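Local coordinates for beta-lactamase Mb2281c (Mycobacterium bovis, PDB 3I7J), which probably acts as a hydrolase of the beta-lactamase family, opening the beta-lactam ring of antibiotics, at residues A[4-8]-A[26-30]; A[9-13]-A[255-260]; A[19-23]-A[160-165]; A[47-51]-A[201-205]; A[189-195]-A[210-214]. One frame throughout, in Å; residues are numbered along the deposited sequence.

Overall arrangement
From the N terminus, contact 1 closes a short loop, laying 3-10 segment 4-8 on strand 24-29, an edge strand of the six-stranded antiparallel sheet. Contact 2 ties the loop 9-13 to the start of the C-terminal helix 256-271; it crosses contact 1, and its long loop encloses contacts 3, 4 and 5. Contact 3, also crossing contact 1, joins strand 15-21 to helix 153-164. Contact 4 crosses contact 3, linking helix 42-56 to the loop before strand 205-206; a D162-R48 salt bridge connects them. Contact 5 crosses contact 4, joined to it by the E205-K210 salt bridge, and ties the hairpin of strands 187-189 and 193-195 to loop 210-214 after strand 205-206; W214 meets W260 of contact 2.

Contact 1. Residues A[4-8]-A[26-30]; sequences LEVLG and LATHG
H29 lays one face of its imidazole over segment 4-8, and L4 and L7 both meet that face. The carbonyl O of L4 stands 3.4 Å above the H29 ring plane, offset toward the rim. Over the same face lies L7 CB, 4.2 Å from the H29 ring centroid and 27° off the normal, a CH-pi contact in which the two side chains slide past each other in opposite directions. The ring can lie there because CG of H29 is anti to the backbone N (chi1 -174°). Nearer the strand, L4 CB meets H29 CB at 3.7 Å. The CD1 branch of L4 reaches back along the strand to T28, touching its CA at 3.6 Å, and has A27 CB 4.1 Å away. Packing carries this contact, with one polar atom, L4 O, over the ring; it buries H29 ND1, for which the model has no polar partner. Behind this layer L4 also packs on A17, V19, L244 and V267, while L7 rests on A15, A17 and I263. The strand is held by backbone bonds of H29 to A17 and of L26 and A27 to V19, the latter pair forming a classic beta bulge. The arrangement is consistent with the serine beta-lactamase fold, in which the N-terminal segment and the C-terminal helix, here 256-271, pack together against the central antiparallel sheet.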
# COMPACT_ATOMS: atom_id res chain seq x y z
N LEU A 4 -10.67 -7.77 -16.82
CA LEU A 4 -9.27 -7.43 -17.02
C LEU A 4 -8.89 -7.24 -18.49
O LEU A 4 -7.83 -6.69 -18.79
CB LEU A 4 -8.36 -8.49 -16.39
CG LEU A 4 -8.49 -8.73 -14.88
CD1 LEU A 4 -7.41 -9.69 -14.45
CD2 LEU A 4 -8.38 -7.41 -14.11
N GLU A 5 -9.73 -7.70 -19.41
CA GLU A 5 -9.42 -7.57 -20.82
C GLU A 5 -9.37 -6.11 -21.26
O GLU A 5 -8.69 -5.76 -22.23
CB GLU A 5 -10.43 -8.34 -21.65
CG GLU A 5 -10.40 -9.83 -21.39
CD GLU A 5 -11.42 -10.59 -22.22
OE1 GLU A 5 -11.36 -10.46 -23.46
OE2 GLU A 5 -12.26 -11.30 -21.64
N VAL A 6 -10.06 -5.24 -20.53
CA VAL A 6 -10.06 -3.83 -20.88
C VAL A 6 -8.63 -3.27 -20.91
O VAL A 6 -8.39 -2.21 -21.46
CB VAL A 6 -10.88 -3.00 -19.87
CG1 VAL A 6 -10.15 -2.93 -18.53
CG2 VAL A 6 -11.11 -1.59 -20.43
N LEU A 7 -7.69 -4.00 -20.31
CA LEU A 7 -6.30 -3.55 -20.28
C LEU A 7 -5.71 -3.46 -21.69
O LEU A 7 -4.86 -2.62 -21.96
CB LEU A 7 -5.46 -4.50 -19.43
CG LEU A 7 -4.98 -3.99 -18.06
CD1 LEU A 7 -6.17 -3.65 -17.18
CD2 LEU A 7 -4.12 -5.04 -17.40
N GLY A 8 -6.16 -4.35 -22.58
CA GLY A 8 -5.66 -4.35 -23.94
C GLY A 8 -5.93 -3.04 -24.67
O GLY A 8 -5.24 -2.70 -25.62
N LEU A 26 -8.27 -15.34 -9.23
CA LEU A 26 -9.50 -15.61 -9.97
C LEU A 26 -9.38 -15.27 -11.46
O LEU A 26 -10.15 -15.76 -12.27
CB LEU A 26 -10.65 -14.80 -9.36
CG LEU A 26 -10.86 -15.03 -7.86
CD1 LEU A 26 -11.91 -14.07 -7.33
CD2 LEU A 26 -11.29 -16.48 -7.62
N ALA A 27 -8.42 -14.42 -11.81
CA ALA A 27 -8.22 -14.03 -13.19
C ALA A 27 -6.95 -13.20 -13.32
O ALA A 27 -6.52 -12.55 -12.36
CB ALA A 27 -9.41 -13.22 -13.70
N THR A 28 -6.33 -13.24 -14.49
CA THR A 28 -5.12 -12.47 -14.73
C THR A 28 -5.16 -11.97 -16.15
O THR A 28 -6.01 -12.37 -16.94
CB THR A 28 -3.83 -13.30 -14.56
OG1 THR A 28 -3.72 -14.25 -15.62
CG2 THR A 28 -3.84 -14.04 -13.22
N HIS A 29 -4.23 -11.08 -16.47
CA HIS A 29 -4.11 -10.53 -17.81
C HIS A 29 -2.70 -9.96 -17.92
O HIS A 29 -2.18 -9.42 -16.95
CB HIS A 29 -5.14 -9.43 -18.04
CG HIS A 29 -5.17 -8.92 -19.45
ND1 HIS A 29 -4.18 -8.10 -19.96
CD2 HIS A 29 -6.02 -9.16 -20.47
CE1 HIS A 29 -4.43 -7.86 -21.24
NE2 HIS A 29 -5.54 -8.49 -21.57
N GLY A 30 -2.09 -10.11 -19.09
CA GLY A 30 -0.75 -9.59 -19.29
C GLY A 30 0.31 -10.52 -18.73
O GLY A 30 0.01 -11.65 -18.32

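Contact 2. Residues A[9-13]-A[255-260]; sequences GWPVP and WALDLW
An aromatic cluster of W10, W255 and W260 joins the loop ahead of the first strand to the beginning of the C-terminal helix. W10 is its centre. W255 turns an edge to the face of the W10 six-membered ring in an offset edge-to-face pair, with centroids 5.9 Å apart and planes at 69°; CE3 of W10 lies in the plane of the W255 ring. W260 meets W10 differently: the planes are 30° apart but slid so that they barely overlap, and W10 CH2 reaches W260 CD1 at 3.4 Å. L259 completes the setting of W10, its CD1 methyl lying almost straight above the five-membered ring, 3.7 Å from the centroid. W255 is itself sandwiched, with V12 CG1 over one face, 3.5 Å from W255 CH2, and A256 CB over the centre of the other. W255 has CG between its backbone N and carbonyl carbon (chi1 67°), which sends the indole toward the loop. P11, the centre of an inverse gamma turn, adds its CD at 3.8 Å from L259 CD1. R250 connects both sides from outside, through a hydrogen bond to P11 O and a cation-pi contact with W255. Direct contacts across the interface are mainly ring and methyl packing; a water adds a polar link, accepting from W10 NE1 at 3.3 Å and donating to L259 O at 3.0 Å. W255 NE1 bonds D251 O. Cohesion therefore rests on ring packing, with the indole N-H groups of W10 and W255 turned to a water and to D251 O.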
# COMPACT_ATOMS: atom_id res chain seq x y z
N GLY A 9 -6.94 -2.31 -24.21
CA GLY A 9 -7.27 -1.05 -24.85
C GLY A 9 -6.73 0.15 -24.11
O GLY A 9 -7.02 1.29 -24.48
N TRP A 10 -5.95 -0.08 -23.05
CA TRP A 10 -5.38 1.01 -22.27
C TRP A 10 -4.22 1.68 -22.99
O TRP A 10 -3.42 1.02 -23.64
CB TRP A 10 -4.90 0.51 -20.91
CG TRP A 10 -5.98 0.41 -19.87
CD1 TRP A 10 -7.32 0.28 -20.09
CD2 TRP A 10 -5.80 0.35 -18.45
NE1 TRP A 10 -7.99 0.14 -18.90
CE2 TRP A 10 -7.08 0.18 -17.87
CE3 TRP A 10 -4.68 0.43 -17.61
CZ2 TRP A 10 -7.27 0.08 -16.49
CZ3 TRP A 10 -4.87 0.33 -16.23
CH2 TRP A 10 -6.16 0.16 -15.69
N PRO A 11 -4.12 3.01 -22.88
CA PRO A 11 -3.05 3.77 -23.51
C PRO A 11 -1.75 3.69 -22.71
O PRO A 11 -1.23 4.71 -22.26
CB PRO A 11 -3.62 5.18 -23.56
CG PRO A 11 -4.40 5.24 -22.29
CD PRO A 11 -5.13 3.92 -22.29
N VAL A 12 -1.23 2.48 -22.55
CA VAL A 12 0.01 2.26 -21.81
C VAL A 12 0.92 1.32 -22.60
O VAL A 12 0.44 0.47 -23.35
CB VAL A 12 -0.28 1.62 -20.43
CG1 VAL A 12 -1.28 2.46 -19.67
CG2 VAL A 12 -0.81 0.20 -20.63
N PRO A 13 2.25 1.46 -22.45
CA PRO A 13 3.22 0.61 -23.16
C PRO A 13 3.09 -0.87 -22.80
O PRO A 13 3.42 -1.75 -23.60
CB PRO A 13 4.56 1.20 -22.72
CG PRO A 13 4.24 2.64 -22.45
CD PRO A 13 2.93 2.52 -21.69
N TRP A 255 -4.94 10.13 -17.77
CA TRP A 255 -5.40 8.96 -18.51
C TRP A 255 -6.01 7.88 -17.61
O TRP A 255 -6.91 7.15 -18.03
CB TRP A 255 -4.25 8.33 -19.33
CG TRP A 255 -3.17 7.72 -18.47
CD1 TRP A 255 -2.09 8.35 -17.93
CD2 TRP A 255 -3.12 6.36 -18.01
NE1 TRP A 255 -1.37 7.48 -17.15
CE2 TRP A 255 -1.98 6.25 -17.18
CE3 TRP A 255 -3.92 5.23 -18.22
CZ2 TRP A 255 -1.62 5.05 -16.56
CZ3 TRP A 255 -3.56 4.03 -17.59
CH2 TRP A 255 -2.42 3.96 -16.77
N ALA A 256 -5.52 7.79 -16.38
CA ALA A 256 -6.01 6.76 -15.46
C ALA A 256 -7.22 7.16 -14.63
O ALA A 256 -7.93 6.30 -14.11
CB ALA A 256 -4.88 6.33 -14.55
N LEU A 257 -7.44 8.47 -14.50
CA LEU A 257 -8.54 9.00 -13.70
C LEU A 257 -9.90 8.31 -13.87
O LEU A 257 -10.62 8.13 -12.89
CB LEU A 257 -8.68 10.51 -13.94
CG LEU A 257 -7.46 11.36 -13.54
CD1 LEU A 257 -7.80 12.85 -13.66
CD2 LEU A 257 -7.06 11.05 -12.10
N ASP A 258 -10.25 7.91 -15.08
CA ASP A 258 -11.53 7.23 -15.27
C ASP A 258 -11.36 5.73 -15.45
O ASP A 258 -12.23 4.94 -15.04
CB ASP A 258 -12.28 7.81 -16.48
CG ASP A 258 -12.75 9.24 -16.23
OD1 ASP A 258 -13.33 9.50 -15.15
OD2 ASP A 258 -12.56 10.10 -17.10
N LEU A 259 -10.25 5.31 -16.03
CA LEU A 259 -9.99 3.90 -16.26
C LEU A 259 -9.84 3.08 -14.98
O LEU A 259 -10.41 1.99 -14.85
CB LEU A 259 -8.75 3.70 -17.13
CG LEU A 259 -8.79 4.28 -18.54
CD1 LEU A 259 -7.51 3.89 -19.28
CD2 LEU A 259 -10.01 3.76 -19.29
N TRP A 260 -9.07 3.60 -14.03
CA TRP A 260 -8.87 2.85 -12.79
C TRP A 260 -10.17 2.54 -12.06
O TRP A 260 -10.41 1.41 -11.68
CB TRP A 260 -7.87 3.59 -11.90
CG TRP A 260 -6.45 3.40 -12.39
CD1 TRP A 260 -6.05 2.82 -13.56
CD2 TRP A 260 -5.25 3.77 -11.70
NE1 TRP A 260 -4.68 2.80 -13.64
CE2 TRP A 260 -4.16 3.37 -12.51
CE3 TRP A 260 -4.99 4.39 -10.47
CZ2 TRP A 260 -2.83 3.57 -12.12
CZ3 TRP A 260 -3.66 4.59 -10.09
CH2 TRP A 260 -2.61 4.18 -10.91
O HOH W 1 -10.89 0.71 -17.54

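Contact 3. Residues A[19-23]-A[160-165]; sequences VIGPA and AGDLLR
Strand 19-21 and helix 160-164 run 37° from parallel with their axes 8.4 Å apart, and the backbones come closest where P22 faces L164, just past the end of the strand. L164 fills this junction with one branch: its CD2 methyl presses on the backbone, 3.4 Å from G21 C and 3.5 Å from P22 N. Deeper in, I20 CG1 meets A160 CB at 4.1 Å. At the outer end, R165 folds back, bent at chi2 (-66°), and sets its guanidinium flat on the proline, with P22 CB 3.5 Å above the middle of the plane. Two bonds fix that group. NH1 of R165 donates to L164 O at 2.9 Å, from above the carbonyl plane although the acceptor lies in the guanidinium plane, and NH2 forms a salt bridge with D241. A water donates to G161 O and, weakly, to P22 O. I20 pairs its backbone with A243, while V19 packs on V267 and Y271. The sheet is thus layered between helix 153-164 on one side and helix 256-271 on the other, as in the alpha/beta domain of serine beta-lactamases.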
# COMPACT_ATOMS: atom_id res chain seq x y z
N VAL A 19 -6.98 -10.60 -10.32
CA VAL A 19 -8.06 -10.47 -9.36
C VAL A 19 -7.78 -11.61 -8.39
O VAL A 19 -7.58 -12.76 -8.81
CB VAL A 19 -9.44 -10.70 -10.00
CG1 VAL A 19 -10.52 -10.61 -8.92
CG2 VAL A 19 -9.70 -9.67 -11.09
N ILE A 20 -7.75 -11.30 -7.11
CA ILE A 20 -7.48 -12.29 -6.08
C ILE A 20 -8.65 -12.42 -5.11
O ILE A 20 -9.28 -11.42 -4.73
CB ILE A 20 -6.21 -11.93 -5.25
CG1 ILE A 20 -5.00 -11.77 -6.19
CG2 ILE A 20 -5.92 -13.01 -4.21
CD1 ILE A 20 -5.00 -10.46 -6.96
N GLY A 21 -8.93 -13.65 -4.71
CA GLY A 21 -10.00 -13.92 -3.77
C GLY A 21 -9.34 -14.74 -2.68
O GLY A 21 -8.18 -15.12 -2.82
N PRO A 22 -10.05 -15.03 -1.58
CA PRO A 22 -9.47 -15.82 -0.48
C PRO A 22 -8.98 -17.21 -0.91
O PRO A 22 -8.12 -17.81 -0.25
CB PRO A 22 -10.61 -15.88 0.53
CG PRO A 22 -11.83 -15.81 -0.34
CD PRO A 22 -11.47 -14.75 -1.34
N ALA A 23 -9.52 -17.72 -2.01
CA ALA A 23 -9.13 -19.04 -2.51
C ALA A 23 -7.96 -18.97 -3.49
O ALA A 23 -7.35 -19.99 -3.79
CB ALA A 23 -10.33 -19.72 -3.18
N ALA A 160 -1.51 -9.83 -1.92
CA ALA A 160 -2.93 -9.51 -1.76
C ALA A 160 -3.63 -10.63 -0.99
O ALA A 160 -4.59 -10.39 -0.27
CB ALA A 160 -3.59 -9.34 -3.14
N GLY A 161 -3.13 -11.86 -1.15
CA GLY A 161 -3.71 -12.98 -0.44
C GLY A 161 -3.52 -12.82 1.06
O GLY A 161 -4.40 -13.13 1.86
N ASP A 162 -2.35 -12.32 1.44
CA ASP A 162 -2.02 -12.11 2.84
C ASP A 162 -2.87 -10.96 3.40
O ASP A 162 -3.19 -10.94 4.59
CB ASP A 162 -0.53 -11.78 2.98
CG ASP A 162 -0.06 -11.84 4.41
OD1 ASP A 162 -0.09 -12.94 4.99
OD2 ASP A 162 0.34 -10.80 4.95
N LEU A 163 -3.24 -10.02 2.54
CA LEU A 163 -4.06 -8.89 2.97
C LEU A 163 -5.54 -9.26 3.10
O LEU A 163 -6.31 -8.58 3.78
CB LEU A 163 -3.91 -7.72 1.98
CG LEU A 163 -2.50 -7.16 1.84
CD1 LEU A 163 -2.47 -6.00 0.83
CD2 LEU A 163 -2.02 -6.67 3.20
N LEU A 164 -5.91 -10.37 2.47
CA LEU A 164 -7.28 -10.87 2.47
C LEU A 164 -7.48 -11.82 3.66
O LEU A 164 -8.50 -11.79 4.34
CB LEU A 164 -7.53 -11.59 1.15
CG LEU A 164 -8.83 -11.42 0.36
CD1 LEU A 164 -9.33 -9.99 0.37
CD2 LEU A 164 -8.57 -11.89 -1.08
N ARG A 165 -6.47 -12.66 3.88
CA ARG A 165 -6.43 -13.64 4.97
C ARG A 165 -5.03 -13.54 5.57
O ARG A 165 -4.13 -14.27 5.16
CB ARG A 165 -6.66 -15.05 4.41
CG ARG A 165 -8.05 -15.30 3.85
CD ARG A 165 -9.09 -15.24 4.95
NE ARG A 165 -10.44 -15.52 4.46
CZ ARG A 165 -11.20 -14.64 3.82
NH1 ARG A 165 -10.75 -13.42 3.59
NH2 ARG A 165 -12.41 -14.99 3.42
O HOH W 2 -6.27 -15.14 0.80

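Contact 4. Residues A[47-51]-A[201-205]; sequences ARAAQ and GLGFE
The side-chain amide of Q51 is gripped at both ends. Its OE1 accepts R48 NH2 at 2.9 Å, in the carbonyl plane, and its NE2 donates across the contact to L202 O at 3.0 Å. The second bond is somewhat bent, with an N-H...O angle of 136°, yet the acceptor lies close to the amide plane. Because the donor and the acceptor end each have a partner, the rotation of the amide is set. The Q51 chain is extended beyond CG, which carries the amide from the helix to the loop carbonyl. F204 packs beside this polar chain: its ring plane stands 80° from the amide, and F204 CZ is 3.5 Å from Q51 NE2. R48 NH2 comes to the edge of the same ring, in its plane, 3.8 Å from F204 CE2. On the same side of the phenyl ring as Q51 NE2, A47 CB wedges against the loop, 3.4 Å from L202 O. The same methyl lies 3.4 Å from G203 CA, tighter than usual for carbons; G203 has a positive phi (103°) and no side chain to hold the helix off. Further out, R48 NE makes a salt bridge to D162, so the residue that positions Q51 is itself anchored, and F204 leans on L163. L76 lies against A47. All six touching residues are buried. S40 just before helix 42-56 and K43 in its first turn fit an SxxK pattern, as yet unconfirmed here; the contact is consistent with the buried helix that carries this motif in serine beta-lactamases, here fastened to the loop leading into strand 205-206.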
# COMPACT_ATOMS: atom_id res chain seq x y z
N ALA A 47 5.10 -1.34 5.08
CA ALA A 47 4.17 -1.29 6.22
C ALA A 47 3.97 -2.68 6.82
O ALA A 47 3.94 -2.83 8.04
CB ALA A 47 2.83 -0.73 5.77
N ARG A 48 3.84 -3.69 5.97
CA ARG A 48 3.63 -5.04 6.47
C ARG A 48 4.88 -5.52 7.20
O ARG A 48 4.80 -6.26 8.18
CB ARG A 48 3.29 -6.00 5.33
CG ARG A 48 2.75 -7.34 5.81
CD ARG A 48 1.48 -7.14 6.60
NE ARG A 48 0.48 -8.15 6.30
CZ ARG A 48 -0.81 -8.03 6.60
NH1 ARG A 48 -1.66 -8.99 6.30
NH2 ARG A 48 -1.24 -6.92 7.19
N ALA A 49 6.04 -5.08 6.71
CA ALA A 49 7.31 -5.45 7.33
C ALA A 49 7.39 -4.79 8.71
O ALA A 49 7.85 -5.41 9.68
CB ALA A 49 8.47 -4.98 6.46
N ALA A 50 6.93 -3.54 8.81
CA ALA A 50 6.93 -2.82 10.09
C ALA A 50 5.93 -3.45 11.07
O ALA A 50 6.13 -3.42 12.28
CB ALA A 50 6.59 -1.35 9.88
N GLN A 51 4.85 -4.01 10.52
CA GLN A 51 3.84 -4.67 11.32
C GLN A 51 4.41 -5.97 11.90
O GLN A 51 4.18 -6.30 13.06
CB GLN A 51 2.61 -4.98 10.48
CG GLN A 51 1.73 -3.76 10.20
CD GLN A 51 0.82 -3.98 9.01
OE1 GLN A 51 0.37 -5.10 8.77
NE2 GLN A 51 0.54 -2.92 8.26
N GLY A 201 -4.52 3.85 7.34
CA GLY A 201 -4.38 2.80 8.34
C GLY A 201 -2.92 2.77 8.75
O GLY A 201 -2.28 3.82 8.81
N LEU A 202 -2.40 1.58 9.05
CA LEU A 202 -1.00 1.46 9.44
C LEU A 202 -0.13 1.19 8.22
O LEU A 202 0.42 0.10 8.06
CB LEU A 202 -0.81 0.33 10.46
CG LEU A 202 -1.38 0.53 11.87
CD1 LEU A 202 -1.16 -0.75 12.68
CD2 LEU A 202 -0.70 1.70 12.54
N GLY A 203 -0.01 2.19 7.35
CA GLY A 203 0.81 2.02 6.16
C GLY A 203 -0.03 1.78 4.92
O GLY A 203 0.45 1.92 3.80
N PHE A 204 -1.29 1.41 5.13
CA PHE A 204 -2.21 1.15 4.03
C PHE A 204 -3.19 2.31 3.92
O PHE A 204 -3.73 2.76 4.94
CB PHE A 204 -3.02 -0.13 4.28
CG PHE A 204 -2.18 -1.35 4.61
CD1 PHE A 204 -0.94 -1.56 4.01
CD2 PHE A 204 -2.69 -2.33 5.46
CE1 PHE A 204 -0.22 -2.73 4.25
CE2 PHE A 204 -1.98 -3.50 5.71
CZ PHE A 204 -0.74 -3.70 5.10
N GLU A 205 -3.44 2.82 2.72
CA GLU A 205 -4.42 3.89 2.60
C GLU A 205 -5.78 3.25 2.76
O GLU A 205 -5.96 2.08 2.41
CB GLU A 205 -4.36 4.56 1.22
CG GLU A 205 -5.14 5.88 1.17
CD GLU A 205 -5.74 6.17 -0.20
OE1 GLU A 205 -5.09 5.87 -1.23
OE2 GLU A 205 -6.86 6.72 -0.25

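Contact 5. Residues A[189-195]-A[210-214]; sequences LPGYGVQ and KSPHW
Y192 lies against the backbone of H213 and W214, and its side chain crosses that of W214 at about a right angle. The ring planes of Y192 and W214 are 53° apart, neither stacked nor edge-to-face. What covers a face of Y192 is W214 N, 3.5 Å from Y192 CZ, while Y192 OH closes on W214 CB at 3.2 Å. P212 approaches the tyrosine from its edge: P212 CG lies in the ring plane, 3.9 Å from Y192 CD2, and a cis peptide bond precedes this proline. The imidazole of H213 makes a third, oblique member of the aromatic cluster, its plane 44° from Y192. CG of Y192 is anti to its own carbonyl carbon (chi1 -69°), an orientation that sends the phenol toward the opposing loop. Y192 and G193 both face L189 in a classic beta bulge of the small hairpin formed by strands 187-189 and 193-195, and L189 N bonds G193 O at 2.9 Å. From that hairpin L189 turns its CD2 methyl to the edge of the W214 indole, 4.3 Å from W214 CD1, and crosses H213 at about a right angle. Q195 and K210 also cross nearly perpendicularly, Q195 CB meeting K210 CG at 4.1 Å. The extended K210 chain carries NZ away to a salt bridge with E205, whose other carboxylate oxygen accepts W214 NE1. At the far end of the tyrosine, a water in its ring plane accepts from Y192 OH and donates to H213 O, 2.8 Å from each.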
# COMPACT_ATOMS: atom_id res chain seq x y z
N LEU A 189 -4.68 13.80 -0.92
CA LEU A 189 -4.24 12.49 -1.35
C LEU A 189 -3.60 12.83 -2.69
O LEU A 189 -4.29 13.16 -3.65
CB LEU A 189 -5.43 11.56 -1.56
CG LEU A 189 -5.09 10.23 -2.26
CD1 LEU A 189 -4.11 9.41 -1.42
CD2 LEU A 189 -6.38 9.44 -2.49
N PRO A 190 -2.26 12.80 -2.76
CA PRO A 190 -1.53 13.12 -3.99
C PRO A 190 -2.24 12.59 -5.24
O PRO A 190 -2.50 11.40 -5.35
CB PRO A 190 -0.18 12.46 -3.76
CG PRO A 190 0.01 12.64 -2.27
CD PRO A 190 -1.34 12.28 -1.72
N GLY A 191 -2.55 13.49 -6.17
CA GLY A 191 -3.22 13.08 -7.38
C GLY A 191 -4.72 13.21 -7.31
O GLY A 191 -5.40 13.23 -8.34
N TYR A 192 -5.27 13.30 -6.10
CA TYR A 192 -6.71 13.42 -5.94
C TYR A 192 -7.15 14.61 -5.09
O TYR A 192 -8.32 14.72 -4.72
CB TYR A 192 -7.29 12.13 -5.38
CG TYR A 192 -7.22 11.00 -6.38
CD1 TYR A 192 -6.09 10.19 -6.47
CD2 TYR A 192 -8.25 10.80 -7.30
CE1 TYR A 192 -5.98 9.21 -7.46
CE2 TYR A 192 -8.15 9.83 -8.29
CZ TYR A 192 -7.02 9.04 -8.37
OH TYR A 192 -6.91 8.09 -9.36
N GLY A 193 -6.21 15.50 -4.80
CA GLY A 193 -6.52 16.69 -4.01
C GLY A 193 -6.97 16.47 -2.58
O GLY A 193 -6.90 15.35 -2.06
N VAL A 194 -7.41 17.55 -1.95
CA VAL A 194 -7.88 17.52 -0.57
C VAL A 194 -8.99 16.50 -0.37
O VAL A 194 -9.87 16.35 -1.22
CB VAL A 194 -8.44 18.89 -0.12
CG1 VAL A 194 -8.88 18.83 1.34
CG2 VAL A 194 -7.38 19.97 -0.30
N GLN A 195 -8.93 15.79 0.75
CA GLN A 195 -9.95 14.79 1.09
C GLN A 195 -10.34 15.01 2.55
O GLN A 195 -9.47 15.20 3.41
CB GLN A 195 -9.40 13.37 0.88
CG GLN A 195 -9.07 13.05 -0.57
CD GLN A 195 -10.30 12.94 -1.46
OE1 GLN A 195 -10.24 13.21 -2.66
NE2 GLN A 195 -11.40 12.53 -0.88
N LYS A 210 -13.71 8.79 -0.07
CA LYS A 210 -12.96 9.81 -0.79
C LYS A 210 -13.45 9.93 -2.22
O LYS A 210 -13.88 8.95 -2.84
CB LYS A 210 -11.46 9.46 -0.80
CG LYS A 210 -10.81 9.53 0.57
CD LYS A 210 -9.39 8.99 0.54
CE LYS A 210 -8.87 8.74 1.96
NZ LYS A 210 -7.48 8.22 1.95
N SER A 211 -13.39 11.14 -2.75
CA SER A 211 -13.86 11.40 -4.10
C SER A 211 -13.29 12.71 -4.60
O SER A 211 -13.37 13.72 -3.91
CB SER A 211 -15.39 11.46 -4.11
OG SER A 211 -15.89 11.73 -5.40
N PRO A 212 -12.69 12.72 -5.79
CA PRO A 212 -12.53 11.55 -6.66
C PRO A 212 -11.50 10.61 -6.03
O PRO A 212 -10.79 11.00 -5.10
CB PRO A 212 -12.04 12.17 -7.97
CG PRO A 212 -11.19 13.29 -7.49
CD PRO A 212 -12.02 13.89 -6.37
N HIS A 213 -11.41 9.38 -6.54
CA HIS A 213 -10.47 8.39 -5.99
C HIS A 213 -10.00 7.43 -7.07
O HIS A 213 -10.55 7.41 -8.17
CB HIS A 213 -11.14 7.60 -4.86
CG HIS A 213 -10.17 6.93 -3.93
ND1 HIS A 213 -9.30 7.64 -3.13
CD2 HIS A 213 -9.94 5.62 -3.67
CE1 HIS A 213 -8.57 6.79 -2.43
NE2 HIS A 213 -8.94 5.56 -2.73
N TRP A 214 -8.97 6.64 -6.77
CA TRP A 214 -8.47 5.68 -7.75
C TRP A 214 -9.25 4.37 -7.74
O TRP A 214 -9.22 3.63 -8.73
CB TRP A 214 -6.97 5.42 -7.53
CG TRP A 214 -6.58 5.13 -6.11
CD1 TRP A 214 -6.36 6.05 -5.11
CD2 TRP A 214 -6.35 3.84 -5.53
NE1 TRP A 214 -6.02 5.40 -3.95
CE2 TRP A 214 -6.01 4.05 -4.18
CE3 TRP A 214 -6.41 2.53 -6.03
CZ2 TRP A 214 -5.72 2.99 -3.31
CZ3 TRP A 214 -6.13 1.48 -5.16
CH2 TRP A 214 -5.78 1.72 -3.82
O HOH W 3 -9.37 7.85 -10.62